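Local coordinates for water-soluble chlorophyll protein (Brassicaceae, PDB 5HPZ), which binds chlorophyll in a water-soluble tetrameric assembly and, built on a Kunitz-type protease inhibitor fold, may also inhibit endopeptidases, at residues A[43-48]-A[109-114]. Residues are numbered along the deposited sequence; the frame is centred on the assembly and turned at random. Where two conformers were deposited one is given.
Sequences LGITQT and PAIIIG. With 68G (13'2-hydroxyl-Chlorophyll a), chain C.
I113 N donates a hydrogen bond to L43 O at 2.9 Å; the N-H...O angle of 137° makes the bond bent, and the same oxygen takes a CA-H...O contact from I112. Two waters extend this meeting. One accepts from L43 N and donates to I113 O; the other accepts from I45 N and lies 2.7 Å from I111 O, within hydrogen-bonding distance. I45 N and I111 O are themselves 3.6 Å apart. Strands 44-47 and 111-113 cross steeply, at 114° between their N-to-C directions, and do not form a regular ladder, consistent with this water-mediated bridging.

Followed outward, the I113 side chain starts with CB beside L43 O. CG1, anti to the carbonyl carbon (chi1 -56°), also lies against L43 O and meets I45 CG1 at 3.8 Å, the two side chains crossing at about a right angle. The tip CD1 ends 3.6 Å from G44 O and also touches L43 CB. I45 continues the apolar seam, its CD1 reaching I111 CG2 at 3.7 Å.

L43 is shared with the chlorophyll pocket: its CD2 lies 3.7 Å from the pigment's CAB, while CD1 packs near CHC and CMC. Through L43 the isoleucine cluster adjoins the pigment site within the beta-trefoil. Strand 44-47 pairs antiparallel with 30-33, strand 111-113 does so with 97-99, and I111 also packs on L157 and A159 of strand 155-160.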
ATOM      1  N   LEU A  43      11.160  -5.718  -8.312  1.00 25.91           N
ATOM      2  CA  LEU A  43      10.327  -6.671  -7.651  1.00 23.83           C
ATOM      3  C   LEU A  43      11.082  -7.955  -7.364  1.00 26.78           C
ATOM      4  O   LEU A  43      12.057  -8.330  -8.092  1.00 27.05           O
ATOM      5  CB  LEU A  43       9.158  -7.032  -8.551  1.00 24.34           C
ATOM      6  CG  LEU A  43       8.223  -5.875  -8.859  1.00 25.53           C
ATOM      7  CD1 LEU A  43       7.196  -6.381  -9.838  1.00 27.15           C
ATOM      8  CD2 LEU A  43       7.520  -5.351  -7.586  1.00 25.66           C
ATOM      9  N   GLY A  44      10.615  -8.659  -6.326  1.00 24.71           N
ATOM     10  CA  GLY A  44      11.145  -9.967  -5.991  1.00 23.89           C
ATOM     11  C   GLY A  44      10.216 -11.003  -6.533  1.00 25.24           C
ATOM     12  O   GLY A  44       9.212 -10.682  -7.185  1.00 24.28           O
ATOM     13  N   ILE A  45      10.520 -12.256  -6.218  1.00 22.13           N
ATOM     14  CA  ILE A  45       9.728 -13.376  -6.588  1.00 23.98           C
ATOM     15  C   ILE A  45       9.396 -14.214  -5.352  1.00 23.37           C
ATOM     16  O   ILE A  45      10.283 -14.555  -4.570  1.00 24.70           O
ATOM     17  CB  ILE A  45      10.451 -14.256  -7.622  1.00 22.66           C
ATOM     18  CG1 ILE A  45      10.953 -13.398  -8.779  1.00 23.93           C
ATOM     19  CG2 ILE A  45       9.505 -15.346  -8.074  1.00 25.01           C
ATOM     20  CD1 ILE A  45      11.804 -14.151  -9.786  1.00 23.41           C
ATOM     21  N   THR A  46       8.109 -14.459  -5.123  0.52 24.16           N
ATOM     22  CA  THR A  46       7.680 -15.287  -3.993  0.52 25.90           C
ATOM     23  C   THR A  46       6.795 -16.389  -4.449  1.00 26.96           C
ATOM     24  O   THR A  46       6.239 -16.336  -5.561  1.00 27.89           O
ATOM     25  CB  THR A  46       6.898 -14.534  -2.896  0.52 25.62           C
ATOM     26  OG1 THR A  46       5.673 -13.957  -3.427  0.52 26.83           O
ATOM     27  CG2 THR A  46       7.766 -13.501  -2.263  0.52 26.05           C
ATOM     28  N   GLN A  47       6.661 -17.392  -3.588  1.00 24.09           N
ATOM     29  CA  GLN A  47       5.591 -18.366  -3.788  1.00 28.13           C
ATOM     30  C   GLN A  47       4.327 -17.867  -3.087  1.00 30.17           C
ATOM     31  O   GLN A  47       4.323 -17.569  -1.926  1.00 33.78           O
ATOM     32  CB  GLN A  47       6.009 -19.735  -3.234  1.00 30.41           C
ATOM     33  CG  GLN A  47       4.852 -20.716  -3.352  1.00 35.32           C
ATOM     34  CD  GLN A  47       4.960 -21.961  -2.513  1.00 39.34           C
ATOM     35  OE1 GLN A  47       5.835 -22.078  -1.632  1.00 36.71           O
ATOM     36  NE2 GLN A  47       4.038 -22.927  -2.775  1.00 38.05           N
ATOM     37  N   THR A  48       3.209 -17.838  -3.775  1.00 30.87           N
ATOM     38  CA  THR A  48       2.031 -17.469  -3.095  1.00 30.39           C
ATOM     39  C   THR A  48       1.590 -18.599  -2.117  1.00 29.69           C
ATOM     40  O   THR A  48       1.814 -19.760  -2.348  1.00 29.14           O
ATOM     41  CB  THR A  48       0.931 -17.053  -4.074  1.00 30.39           C
ATOM     42  OG1 THR A  48      -0.191 -16.604  -3.314  1.00 37.89           O
ATOM     43  CG2 THR A  48       0.534 -18.173  -4.910  1.00 29.20           C
ATOM     44  N   PRO A 109      21.693 -13.760  -2.301  1.00 33.51           N
ATOM     45  CA  PRO A 109      21.005 -12.611  -2.852  1.00 31.29           C
ATOM     46  C   PRO A 109      19.623 -12.954  -3.371  1.00 28.93           C
ATOM     47  O   PRO A 109      19.362 -14.078  -3.878  1.00 27.74           O
ATOM     48  CB  PRO A 109      21.926 -12.191  -3.995  1.00 34.46           C
ATOM     49  CG  PRO A 109      22.560 -13.471  -4.432  1.00 35.78           C
ATOM     50  CD  PRO A 109      22.794 -14.227  -3.165  1.00 33.20           C
ATOM     51  N   ALA A 110      18.752 -11.981  -3.305  1.00 26.92           N
ATOM     52  CA  ALA A 110      17.400 -12.205  -3.753  1.00 27.85           C
ATOM     53  C   ALA A 110      17.399 -12.466  -5.278  1.00 31.00           C
ATOM     54  O   ALA A 110      18.235 -11.970  -5.993  1.00 27.57           O
ATOM     55  CB  ALA A 110      16.571 -11.015  -3.424  1.00 28.50           C
ATOM     56  N   ILE A 111      16.439 -13.239  -5.757  1.00 29.83           N
ATOM     57  CA  ILE A 111      16.170 -13.303  -7.180  1.00 28.87           C
ATOM     58  C   ILE A 111      15.169 -12.169  -7.483  1.00 29.97           C
ATOM     59  O   ILE A 111      14.106 -12.071  -6.854  1.00 27.25           O
ATOM     60  CB  ILE A 111      15.524 -14.642  -7.593  1.00 30.13           C
ATOM     61  CG1 ILE A 111      16.328 -15.846  -7.075  1.00 30.49           C
ATOM     62  CG2 ILE A 111      15.427 -14.742  -9.132  1.00 29.76           C
ATOM     63  CD1 ILE A 111      17.761 -15.886  -7.541  1.00 31.12           C
ATOM     64  N   ILE A 112      15.530 -11.301  -8.408  1.00 26.37           N
ATOM     65  CA  ILE A 112      14.693 -10.157  -8.713  1.00 30.24           C
ATOM     66  C   ILE A 112      14.160 -10.242 -10.139  1.00 29.38           C
ATOM     67  O   ILE A 112      14.430 -11.198 -10.871  1.00 31.72           O
ATOM     68  CB  ILE A 112      15.456  -8.874  -8.503  1.00 32.07           C
ATOM     69  CG1 ILE A 112      16.769  -8.942  -9.270  1.00 38.66           C
ATOM     70  CG2 ILE A 112      15.708  -8.665  -7.025  1.00 34.31           C
ATOM     71  CD1 ILE A 112      17.392  -7.625  -9.629  1.00 39.35           C
ATOM     72  N   ILE A 113      13.359  -9.266 -10.513  1.00 32.08           N
ATOM     73  CA  ILE A 113      12.768  -9.190 -11.814  1.00 29.93           C
ATOM     74  C   ILE A 113      13.342  -7.953 -12.460  1.00 32.53           C
ATOM     75  O   ILE A 113      13.339  -6.851 -11.878  1.00 32.40           O
ATOM     76  CB  ILE A 113      11.249  -9.113 -11.762  1.00 31.93           C
ATOM     77  CG1 ILE A 113      10.707 -10.303 -10.973  1.00 34.65           C
ATOM     78  CG2 ILE A 113      10.688  -9.042 -13.182  1.00 34.97           C
ATOM     79  CD1 ILE A 113       9.218 -10.271 -10.761  1.00 34.17           C
ATOM     80  N   GLY A 114      13.905  -8.125 -13.656  1.00 32.54           N
ATOM     81  CA  GLY A 114      14.585  -7.000 -14.306  1.00 34.56           C
ATOM     82  C   GLY A 114      15.940  -7.238 -14.937  1.00 33.61           C
ATOM     83  O   GLY A 114      16.650  -6.292 -15.151  1.00 33.88           O
TER
HETATM   84  C1  68G C1001      -1.079 -13.613  -0.374  1.00 44.48           C
HETATM   85  C2  68G C1001      -2.374 -12.791  -0.435  1.00 44.10           C
HETATM   86  C3  68G C1001      -2.572 -11.788   0.614  1.00 47.13           C
HETATM   87  C4  68G C1001      -1.492 -11.751   1.646  1.00 55.61           C
HETATM   88  C5  68G C1001      -3.830 -10.928   0.762  1.00 47.69           C
HETATM   89  C6  68G C1001      -3.872  -9.790  -0.208  1.00 48.52           C
HETATM   90  C7  68G C1001      -2.688  -8.885  -0.131  1.00 46.13           C
HETATM   91  C8  68G C1001      -3.134  -7.608  -0.812  1.00 47.45           C
HETATM   92  C9  68G C1001      -3.370  -7.761  -2.335  1.00 46.45           C
HETATM   93  C10 68G C1001      -2.037  -6.589  -0.640  1.00 49.72           C
HETATM   94  C11 68G C1001      -2.523  -5.637   0.371  1.00 53.71           C
HETATM   95  C12 68G C1001      -1.443  -4.564   0.333  1.00 55.18           C
HETATM   96  C13 68G C1001      -1.086  -4.290   1.794  1.00 56.33           C
HETATM   97  C14 68G C1001      -2.342  -3.872   2.607  1.00 54.50           C
HETATM   98  C15 68G C1001      -0.008  -3.187   1.781  1.00 51.60           C
HETATM   99  C16 68G C1001       0.812  -3.216   3.068  1.00 53.15           C
HETATM  100  C17 68G C1001       1.821  -2.103   2.836  1.00 47.11           C
HETATM  101  C18 68G C1001       2.625  -2.033   4.088  1.00 46.71           C
HETATM  102  C19 68G C1001       3.986  -1.469   3.756  1.00 44.22           C
HETATM  103  C20 68G C1001       1.920  -1.034   5.009  1.00 54.19           C
HETATM  104  O2A 68G C1001       0.147 -12.807  -0.433  1.00 39.43           O
HETATM  105  CGA 68G C1001       1.089 -13.618  -0.984  1.00 38.20           C
HETATM  106  O1A 68G C1001       0.962 -14.839  -1.172  1.00 39.29           O
HETATM  107  CBA 68G C1001       2.313 -12.908  -1.438  1.00 34.79           C
HETATM  108  CAA 68G C1001       2.120 -12.646  -2.968  1.00 31.43           C
HETATM  109  C2A 68G C1001       1.041 -11.555  -3.287  1.00 27.08           C
HETATM  110  C3A 68G C1001       1.556 -10.247  -2.847  1.00 26.11           C
HETATM  111  CMA 68G C1001       0.361  -9.519  -2.312  1.00 26.54           C
HETATM  112  C4A 68G C1001       2.012  -9.529  -4.040  1.00 24.12           C
HETATM  113  CHB 68G C1001       2.567  -8.319  -4.083  1.00 23.29           C
HETATM  114  NA  68G C1001       1.668 -10.267  -5.070  1.00 23.88           N
HETATM  115  C1A 68G C1001       1.027 -11.388  -4.712  1.00 26.70           C
HETATM  116  CHA 68G C1001       0.513 -12.225  -5.630  1.00 28.79           C
HETATM  117  CBD 68G C1001      -0.312 -13.392  -5.478  1.00 31.34           C
HETATM  118  CGD 68G C1001      -1.526 -13.117  -4.722  1.00 33.93           C
HETATM  119  O1D 68G C1001      -1.911 -13.853  -3.783  1.00 35.19           O
HETATM  120  O2D 68G C1001      -2.221 -12.012  -5.066  1.00 30.19           O
HETATM  121  CED 68G C1001      -3.368 -11.813  -4.269  1.00 34.20           C
HETATM  122  O   68G C1001       0.264 -14.419  -4.763  1.00 32.87           O
HETATM  123  CAD 68G C1001      -0.606 -13.823  -6.817  1.00 33.22           C
HETATM  124  OBD 68G C1001      -1.257 -14.875  -7.092  1.00 32.34           O
HETATM  125  C3D 68G C1001      -0.032 -12.943  -7.694  1.00 32.33           C
HETATM  126  C2D 68G C1001       0.217 -12.537  -8.969  1.00 31.17           C
HETATM  127  CMD 68G C1001      -0.236 -13.172 -10.095  1.00 31.30           C
HETATM  128  C4D 68G C1001       0.598 -12.029  -6.955  1.00 29.60           C
HETATM  129  ND  68G C1001       1.176 -11.095  -7.691  1.00 31.68           N
HETATM  130  C1D 68G C1001       0.947 -11.402  -8.980  1.00 29.67           C
HETATM  131  CHD 68G C1001       1.395 -10.653 -10.061  1.00 30.72           C
HETATM  132  C4C 68G C1001       2.050  -9.478 -10.112  1.00 28.83           C
HETATM  133  NC  68G C1001       2.517  -8.846  -8.992  1.00 34.63           N
HETATM  134 MG   68G C1001       2.227  -9.491  -7.070  1.00 35.04          MG
HETATM  135  C3C 68G C1001       2.448  -8.699 -11.165  1.00 30.03           C
HETATM  136  CAC 68G C1001       2.194  -8.956 -12.634  1.00 32.88           C
HETATM  137  CBC 68G C1001       0.746  -8.401 -12.870  1.00 32.26           C
HETATM  138  C2C 68G C1001       3.104  -7.621 -10.683  1.00 33.14           C
HETATM  139  CMC 68G C1001       3.626  -6.638 -11.452  1.00 32.25           C
HETATM  140  C1C 68G C1001       3.149  -7.702  -9.320  1.00 27.77           C
HETATM  141  CHC 68G C1001       3.675  -6.866  -8.412  1.00 29.89           C
HETATM  142  C4B 68G C1001       3.465  -6.792  -7.078  1.00 28.66           C
HETATM  143  NB  68G C1001       3.080  -7.839  -6.335  1.00 27.10           N
HETATM  144  C1B 68G C1001       2.954  -7.467  -5.062  1.00 27.60           C
HETATM  145  C2B 68G C1001       3.260  -6.139  -5.007  1.00 29.05           C
HETATM  146  CMB 68G C1001       3.242  -5.384  -3.880  1.00 26.53           C
HETATM  147  C3B 68G C1001       3.625  -5.749  -6.239  1.00 28.09           C
HETATM  148  CAB 68G C1001       3.977  -4.554  -6.744  1.00 27.20           C
HETATM  149  CBB 68G C1001       4.596  -3.388  -6.002  1.00 28.15           C
HETATM  150  O   HOH W   1      11.068  -5.415 -11.253  1.00 27.60           O
HETATM  151  O   HOH W   2      13.088 -12.589  -4.361  1.00 23.47           O